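Local coordinates for superoxide dismutase (Methanothermobacter thermautotrophicus, PDB 1MA1), which destroys superoxide radicals by converting them to hydrogen peroxide and oxygen at an iron centre, one Fe cation per subunit of a homotetramer, at residues S72-G77 / E150-V154; L80-F84 / G131-L135. One frame throughout, in Å; residues are numbered along the deposited sequence.

Contact 1 (S72-G77 / E150-V154)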
ATOM      1  N   SER A  72       2.504 -13.111   1.367  1.00 13.31           N
ATOM      2  CA  SER A  72       1.772 -12.738   0.165  1.00 12.18           C
ATOM      3  C   SER A  72       2.749 -12.130  -0.846  1.00 12.61           C
ATOM      4  O   SER A  72       2.581 -12.279  -2.062  1.00 12.15           O
ATOM      5  CB  SER A  72       0.649 -11.739   0.500  1.00  8.46           C
ATOM      6  OG  SER A  72       1.175 -10.501   0.946  1.00  5.87           O
ATOM      7  N   PHE A  73       3.772 -11.447  -0.332  1.00 11.51           N
ATOM      8  CA  PHE A  73       4.792 -10.829  -1.169  1.00 11.58           C
ATOM      9  C   PHE A  73       5.570 -11.887  -1.954  1.00 12.15           C
ATOM     10  O   PHE A  73       5.676 -11.805  -3.170  1.00 13.29           O
ATOM     11  CB  PHE A  73       5.752 -10.022  -0.298  1.00 12.18           C
ATOM     12  CG  PHE A  73       6.922  -9.456  -1.051  1.00 12.64           C
ATOM     13  CD1 PHE A  73       6.742  -8.426  -1.954  1.00 10.50           C
ATOM     14  CD2 PHE A  73       8.205  -9.984  -0.879  1.00 13.23           C
ATOM     15  CE1 PHE A  73       7.806  -7.928  -2.682  1.00 11.25           C
ATOM     16  CE2 PHE A  73       9.286  -9.485  -1.608  1.00 12.21           C
ATOM     17  CZ  PHE A  73       9.079  -8.453  -2.514  1.00 12.85           C
ATOM     18  N   HIS A  74       6.107 -12.881  -1.257  1.00 12.15           N
ATOM     19  CA  HIS A  74       6.985 -13.860  -1.876  1.00 11.78           C
ATOM     20  C   HIS A  74       6.258 -14.862  -2.723  1.00 11.21           C
ATOM     21  O   HIS A  74       6.752 -15.265  -3.768  1.00 13.19           O
ATOM     22  CB  HIS A  74       7.798 -14.607  -0.819  1.00 11.20           C
ATOM     23  CG  HIS A  74       8.983 -13.843  -0.346  1.00 12.66           C
ATOM     24  ND1 HIS A  74       9.228 -13.603   0.987  1.00 12.36           N
ATOM     25  CD2 HIS A  74       9.967 -13.218  -1.035  1.00 10.57           C
ATOM     26  CE1 HIS A  74      10.310 -12.857   1.102  1.00 13.38           C
ATOM     27  NE2 HIS A  74      10.776 -12.611  -0.110  1.00 12.29           N
ATOM     28  N   VAL A  75       5.092 -15.288  -2.267  1.00 11.52           N
ATOM     29  CA  VAL A  75       4.329 -16.274  -3.025  1.00 11.87           C
ATOM     30  C   VAL A  75       3.764 -15.610  -4.285  1.00 12.61           C
ATOM     31  O   VAL A  75       3.739 -16.215  -5.373  1.00  9.61           O
ATOM     32  CB  VAL A  75       3.192 -16.876  -2.177  1.00 10.75           C
ATOM     33  CG1 VAL A  75       2.311 -17.749  -3.037  1.00 11.15           C
ATOM     34  CG2 VAL A  75       3.784 -17.693  -1.022  1.00  9.10           C
ATOM     35  N   GLY A  76       3.350 -14.351  -4.129  1.00 12.65           N
ATOM     36  CA  GLY A  76       3.029 -13.523  -5.275  1.00 13.60           C
ATOM     37  C   GLY A  76       4.172 -13.379  -6.263  1.00 14.23           C
ATOM     38  O   GLY A  76       3.985 -13.568  -7.473  1.00 15.78           O
ATOM     39  N   GLY A  77       5.350 -13.046  -5.746  1.00 12.57           N
ATOM     40  CA  GLY A  77       6.556 -13.129  -6.540  1.00 13.60           C
ATOM     41  C   GLY A  77       6.719 -14.453  -7.259  1.00 15.29           C
ATOM     42  O   GLY A  77       6.919 -14.483  -8.475  1.00 16.64           O
ATOM     43  N   GLU A 150       1.156  -3.579  -7.969  1.00 12.47           N
ATOM     44  CA  GLU A 150       2.374  -3.048  -7.385  1.00 12.92           C
ATOM     45  C   GLU A 150       3.035  -4.114  -6.559  1.00 15.67           C
ATOM     46  O   GLU A 150       2.344  -4.986  -6.021  1.00 19.98           O
ATOM     47  CB  GLU A 150       2.078  -1.833  -6.517  1.00 10.11           C
ATOM     48  CG  GLU A 150       1.571  -0.676  -7.350  1.00 15.47           C
ATOM     49  CD  GLU A 150       1.572   0.643  -6.609  1.00 16.53           C
ATOM     50  OE1 GLU A 150       1.527   0.622  -5.373  1.00 19.15           O
ATOM     51  OE2 GLU A 150       1.595   1.702  -7.267  1.00 21.30           O
ATOM     52  N   LYS A 151       4.364  -4.064  -6.463  1.00 14.55           N
ATOM     53  CA  LYS A 151       5.123  -5.196  -5.955  1.00 14.29           C
ATOM     54  C   LYS A 151       4.638  -6.533  -6.548  1.00 13.74           C
ATOM     55  O   LYS A 151       4.586  -6.679  -7.763  1.00 15.37           O
ATOM     56  CB  LYS A 151       5.020  -5.218  -4.432  1.00 14.94           C
ATOM     57  CG  LYS A 151       5.785  -4.094  -3.798  1.00 12.92           C
ATOM     58  CD  LYS A 151       5.266  -3.751  -2.425  1.00  9.92           C
ATOM     59  CE  LYS A 151       5.521  -4.836  -1.410  1.00  9.52           C
ATOM     60  NZ  LYS A 151       5.030  -4.429  -0.059  1.00  6.49           N
ATOM     61  N   HIS A 152       4.298  -7.510  -5.716  1.00 12.19           N
ATOM     62  CA  HIS A 152       3.723  -8.732  -6.268  1.00 13.74           C
ATOM     63  C   HIS A 152       2.302  -9.002  -5.752  1.00 14.60           C
ATOM     64  O   HIS A 152       1.795 -10.111  -5.935  1.00 13.66           O
ATOM     65  CB  HIS A 152       4.566  -9.983  -5.946  1.00 15.66           C
ATOM     66  CG  HIS A 152       6.003  -9.910  -6.374  1.00 16.85           C
ATOM     67  ND1 HIS A 152       6.381  -9.740  -7.686  1.00 17.47           N
ATOM     68  CD2 HIS A 152       7.151 -10.045  -5.663  1.00 17.12           C
ATOM     69  CE1 HIS A 152       7.701  -9.771  -7.770  1.00 17.37           C
ATOM     70  NE2 HIS A 152       8.191  -9.956  -6.559  1.00 18.00           N
ATOM     71  N   ASN A 153       1.670  -8.021  -5.096  1.00 13.25           N
ATOM     72  CA  ASN A 153       0.573  -8.333  -4.188  1.00 13.62           C
ATOM     73  C   ASN A 153      -0.245  -7.114  -3.775  1.00 13.13           C
ATOM     74  O   ASN A 153      -1.015  -7.166  -2.821  1.00  9.65           O
ATOM     75  CB  ASN A 153       1.123  -9.040  -2.943  1.00 15.49           C
ATOM     76  CG  ASN A 153       2.098  -8.173  -2.163  1.00 16.33           C
ATOM     77  OD1 ASN A 153       2.886  -7.402  -2.734  1.00 14.72           O
ATOM     78  ND2 ASN A 153       2.060  -8.310  -0.854  1.00 18.28           N
ATOM     79  N   VAL A 154      -0.079  -6.014  -4.500  1.00 13.70           N
ATOM     80  CA  VAL A 154      -0.834  -4.803  -4.202  1.00 12.95           C
ATOM     81  C   VAL A 154      -1.716  -4.344  -5.367  1.00 13.85           C
ATOM     82  O   VAL A 154      -1.298  -4.335  -6.517  1.00 15.53           O
ATOM     83  CB  VAL A 154       0.127  -3.640  -3.779  1.00 14.07           C
ATOM     84  CG1 VAL A 154      -0.651  -2.297  -3.623  1.00  9.76           C
ATOM     85  CG2 VAL A 154       0.829  -4.027  -2.475  1.00  9.78           C
TER
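This is a buried helix-to-loop contact between the two domains of the iron/manganese superoxide dismutase fold: helix 64-86 of the alpha-hairpin domain meets the loop after strand 143-150 of the C-terminal domain, where Asn153 and Val154 both face Glu150 in a classic beta bulge. Gly76 and His152 make the closest backbone approach, 4.9 Å between their CA atoms. Two consecutive glycines allow it. A CB on Gly76 would clash with the carbonyl of His152, and one on Gly77 with its ring, so the side chain of His152 settles against helix backbone. His152 CB lies 3.2 Å from Gly77 N; Gly77 CA sits 3.3 Å from the centroid of the His152 ring, only 15° off the ring normal, a CH-pi contact. The Phe73 ring, one turn earlier, meets the imidazole obliquely at 40°, with His152 CD2 over its face, 3.7 Å from Phe73 CE1, while Lys151 CE lies 3.8 Å from Phe73 CD1. The ammonium group of Lys151 finds its partner outside both segments, in a salt bridge to Glu150 of a third subunit. His152 stacks on Trp169 and hydrogen-bonds through ND1 to Trp132; its side chain is about 5 Å from the bound iron, placing this residue, rather than the whole contact, next to the iron ligands His81 and His171. The second subunit packs close by, its Asn155 touching both Ser72 and Asn153. Ser72 OG, which also bonds to the carbonyl of Lys69, accepts the one hydrogen bond between the segments, from Asn153 ND2 at 3.0 Å with an N-H...O angle of 145°.

Contact 2 (L80-F84 / G131-L135); sequences LHLFF and GWAVL. With FE (Fe (III) ion), chain G.
A tryptophan from the C-terminal domain packs edge-on against an iron ligand of the alpha-hairpin domain, in the interface that holds the metal in this Fe/Mn superoxide dismutase fold; Trp132, His81 and Phe84 form an aromatic cluster. Residues 80-84 are alpha-helical, with Phe84 N bonded to Leu80 O at 2.9 Å; residues 131-135 are extended. The axes pass 11.2 Å apart at 58°, and the nearest CA atoms, of Leu80 and Trp132, are 8.5 Å apart, so side chains fill the gap. Leu80 (m, t) points toward the strand: its CD1 lies 3.4 Å from the centroid of the five-membered ring of Trp132, over the face, and its CD2 is 4.2 Å from Val134 CG2. His81 (chi1 m, chi2 82°) leaves the helix sideways; its NE2 binds Fe(III) at 2.1 Å beside a water, His33, Asp167 and His171, and its ND1 bonds to Gly77 O. Trp132 (chi1 m, chi2 73°), its NE1 taken by His152, turns its edge to the His81 face, planes at 87° and His81 CE1 3.6 Å from Trp132 CZ2. The rim of its six-membered ring also points edge-on at the Phe84 face (chi1 t), centroids 5.9 Å apart and planes at 84°; separately, Phe84 CB packs 3.9 Å from Trp132 CZ3. Strand 131-138 runs centrally between antiparallel strands 143-150 and 164-167, helix 64-86 on one face and helix 113-125 packing against Ala133 and Leu135 on the other.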
ATOM      1  N   LEU A  80       3.665 -15.030  -9.967  1.00 15.37           N
ATOM      2  CA  LEU A  80       3.730 -14.150 -11.138  1.00 16.23           C
ATOM      3  C   LEU A  80       4.907 -14.444 -12.079  1.00 17.06           C
ATOM      4  O   LEU A  80       4.739 -14.400 -13.309  1.00 14.56           O
ATOM      5  CB  LEU A  80       3.784 -12.673 -10.703  1.00 12.51           C
ATOM      6  CG  LEU A  80       2.485 -12.130 -10.110  1.00  9.99           C
ATOM      7  CD1 LEU A  80       2.658 -10.758  -9.529  1.00 10.35           C
ATOM      8  CD2 LEU A  80       1.448 -12.107 -11.196  1.00 10.35           C
ATOM      9  N   HIS A  81       6.089 -14.741 -11.518  1.00 17.51           N
ATOM     10  CA  HIS A  81       7.229 -15.085 -12.369  1.00 17.74           C
ATOM     11  C   HIS A  81       6.912 -16.400 -13.078  1.00 17.65           C
ATOM     12  O   HIS A  81       7.236 -16.571 -14.250  1.00 17.61           O
ATOM     13  CB  HIS A  81       8.555 -15.180 -11.574  1.00 14.83           C
ATOM     14  CG  HIS A  81       9.169 -13.846 -11.243  1.00 17.19           C
ATOM     15  ND1 HIS A  81       8.761 -13.094 -10.166  1.00 17.00           N
ATOM     16  CD2 HIS A  81      10.185 -13.143 -11.819  1.00 16.53           C
ATOM     17  CE1 HIS A  81       9.498 -11.995 -10.083  1.00 16.07           C
ATOM     18  NE2 HIS A  81      10.373 -11.998 -11.074  1.00 18.58           N
ATOM     19  N   LEU A  82       6.237 -17.309 -12.391  1.00 19.28           N
ATOM     20  CA  LEU A  82       5.865 -18.573 -13.014  1.00 20.47           C
ATOM     21  C   LEU A  82       5.028 -18.388 -14.284  1.00 21.40           C
ATOM     22  O   LEU A  82       5.337 -18.980 -15.314  1.00 22.06           O
ATOM     23  CB  LEU A  82       5.084 -19.449 -12.044  1.00 22.49           C
ATOM     24  CG  LEU A  82       4.679 -20.843 -12.553  1.00 23.88           C
ATOM     25  CD1 LEU A  82       5.944 -21.655 -12.839  1.00 23.37           C
ATOM     26  CD2 LEU A  82       3.828 -21.570 -11.498  1.00 21.51           C
ATOM     27  N   PHE A  83       3.969 -17.585 -14.213  1.00 20.82           N
ATOM     28  CA  PHE A  83       3.141 -17.315 -15.385  1.00 20.67           C
ATOM     29  C   PHE A  83       3.863 -16.460 -16.420  1.00 20.17           C
ATOM     30  O   PHE A  83       3.583 -16.561 -17.612  1.00 19.05           O
ATOM     31  CB  PHE A  83       1.827 -16.618 -14.985  1.00 20.86           C
ATOM     32  CG  PHE A  83       0.807 -17.534 -14.363  1.00 22.04           C
ATOM     33  CD1 PHE A  83       0.990 -18.051 -13.083  1.00 22.58           C
ATOM     34  CD2 PHE A  83      -0.338 -17.896 -15.062  1.00 22.65           C
ATOM     35  CE1 PHE A  83       0.053 -18.908 -12.516  1.00 21.47           C
ATOM     36  CE2 PHE A  83      -1.280 -18.759 -14.496  1.00 21.56           C
ATOM     37  CZ  PHE A  83      -1.080 -19.265 -13.222  1.00 20.73           C
ATOM     38  N   PHE A  84       4.778 -15.613 -15.952  1.00 21.54           N
ATOM     39  CA  PHE A  84       5.514 -14.703 -16.828  1.00 20.18           C
ATOM     40  C   PHE A  84       6.354 -15.507 -17.813  1.00 19.86           C
ATOM     41  O   PHE A  84       6.231 -15.333 -19.020  1.00 21.57           O
ATOM     42  CB  PHE A  84       6.414 -13.787 -15.994  1.00 19.27           C
ATOM     43  CG  PHE A  84       7.178 -12.772 -16.806  1.00 18.70           C
ATOM     44  CD1 PHE A  84       6.517 -11.930 -17.692  1.00 19.80           C
ATOM     45  CD2 PHE A  84       8.552 -12.637 -16.663  1.00 18.56           C
ATOM     46  CE1 PHE A  84       7.221 -10.963 -18.424  1.00 20.72           C
ATOM     47  CE2 PHE A  84       9.265 -11.675 -17.379  1.00 18.63           C
ATOM     48  CZ  PHE A  84       8.596 -10.834 -18.265  1.00 18.21           C
ATOM     49  N   GLY A 131       6.291  -3.511 -10.234  1.00 16.15           N
ATOM     50  CA  GLY A 131       4.986  -4.125 -10.372  1.00 15.36           C
ATOM     51  C   GLY A 131       4.784  -4.817 -11.699  1.00 16.39           C
ATOM     52  O   GLY A 131       5.743  -5.087 -12.418  1.00 16.31           O
ATOM     53  N   TRP A 132       3.525  -5.100 -12.022  1.00 16.36           N
ATOM     54  CA  TRP A 132       3.159  -5.940 -13.160  1.00 15.05           C
ATOM     55  C   TRP A 132       1.929  -5.345 -13.843  1.00 13.88           C
ATOM     56  O   TRP A 132       1.107  -4.695 -13.198  1.00 12.97           O
ATOM     57  CB  TRP A 132       2.820  -7.360 -12.711  1.00 15.66           C
ATOM     58  CG  TRP A 132       3.867  -8.025 -11.893  1.00 17.60           C
ATOM     59  CD1 TRP A 132       4.203  -7.751 -10.592  1.00 18.47           C
ATOM     60  CD2 TRP A 132       4.700  -9.105 -12.304  1.00 16.31           C
ATOM     61  NE1 TRP A 132       5.196  -8.600 -10.172  1.00 16.39           N
ATOM     62  CE2 TRP A 132       5.524  -9.441 -11.207  1.00 16.53           C
ATOM     63  CE3 TRP A 132       4.831  -9.827 -13.494  1.00 14.99           C
ATOM     64  CZ2 TRP A 132       6.476 -10.472 -11.267  1.00 17.97           C
ATOM     65  CZ3 TRP A 132       5.774 -10.851 -13.554  1.00 17.06           C
ATOM     66  CH2 TRP A 132       6.586 -11.161 -12.445  1.00 17.07           C
ATOM     67  N   ALA A 133       1.796  -5.590 -15.141  1.00 13.06           N
ATOM     68  CA  ALA A 133       0.484  -5.621 -15.775  1.00 13.82           C
ATOM     69  C   ALA A 133       0.012  -7.054 -15.970  1.00 13.71           C
ATOM     70  O   ALA A 133       0.771  -7.915 -16.421  1.00 13.97           O
ATOM     71  CB  ALA A 133       0.521  -4.908 -17.112  1.00 12.82           C
ATOM     72  N   VAL A 134      -1.247  -7.299 -15.624  1.00 13.83           N
ATOM     73  CA  VAL A 134      -1.825  -8.639 -15.647  1.00 12.93           C
ATOM     74  C   VAL A 134      -3.195  -8.615 -16.302  1.00 14.53           C
ATOM     75  O   VAL A 134      -4.047  -7.816 -15.924  1.00 15.02           O
ATOM     76  CB  VAL A 134      -1.978  -9.197 -14.213  1.00 11.91           C
ATOM     77  CG1 VAL A 134      -2.565 -10.587 -14.262  1.00  6.75           C
ATOM     78  CG2 VAL A 134      -0.614  -9.220 -13.500  1.00  7.91           C
ATOM     79  N   LEU A 135      -3.419  -9.501 -17.270  1.00 16.07           N
ATOM     80  CA  LEU A 135      -4.759  -9.681 -17.827  1.00 15.90           C
ATOM     81  C   LEU A 135      -5.502 -10.758 -17.058  1.00 16.78           C
ATOM     82  O   LEU A 135      -4.924 -11.782 -16.702  1.00 16.38           O
ATOM     83  CB  LEU A 135      -4.676 -10.080 -19.289  1.00 16.13           C
ATOM     84  CG  LEU A 135      -6.026 -10.231 -19.996  1.00 16.08           C
ATOM     85  CD1 LEU A 135      -6.728  -8.890 -19.966  1.00 16.41           C
ATOM     86  CD2 LEU A 135      -5.828 -10.693 -21.448  1.00 14.30           C
TER
HETATM   87 FE    FE G 206      10.876 -10.010 -11.671  0.50 43.26          FE
HETATM   88  O   HOH W   1       9.803  -9.327 -10.239  0.50  2.39           O

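Both contacts use helix 64-86, contact 1 on an earlier part and contact 2 two turns further on, and their centres lie 10 Å apart. Along the chain, the segments run 72-77, 80-84, 131-135, 150-154, so contact 2 falls wholly within the span bracketed by contact 1. Each joins the alpha-hairpin domain to the C-terminal domain, so one helix is held against both the central strand and the loop after its neighbour. They meet directly: His152 ND1 and Trp132 NE1 are 3.0 Å apart, a probable hydrogen bond, and His152 CE1 is 3.7 Å from His81 CE1. Together they line the domain interface next to the iron, with His152 and Trp132 touching where the two contacts meet.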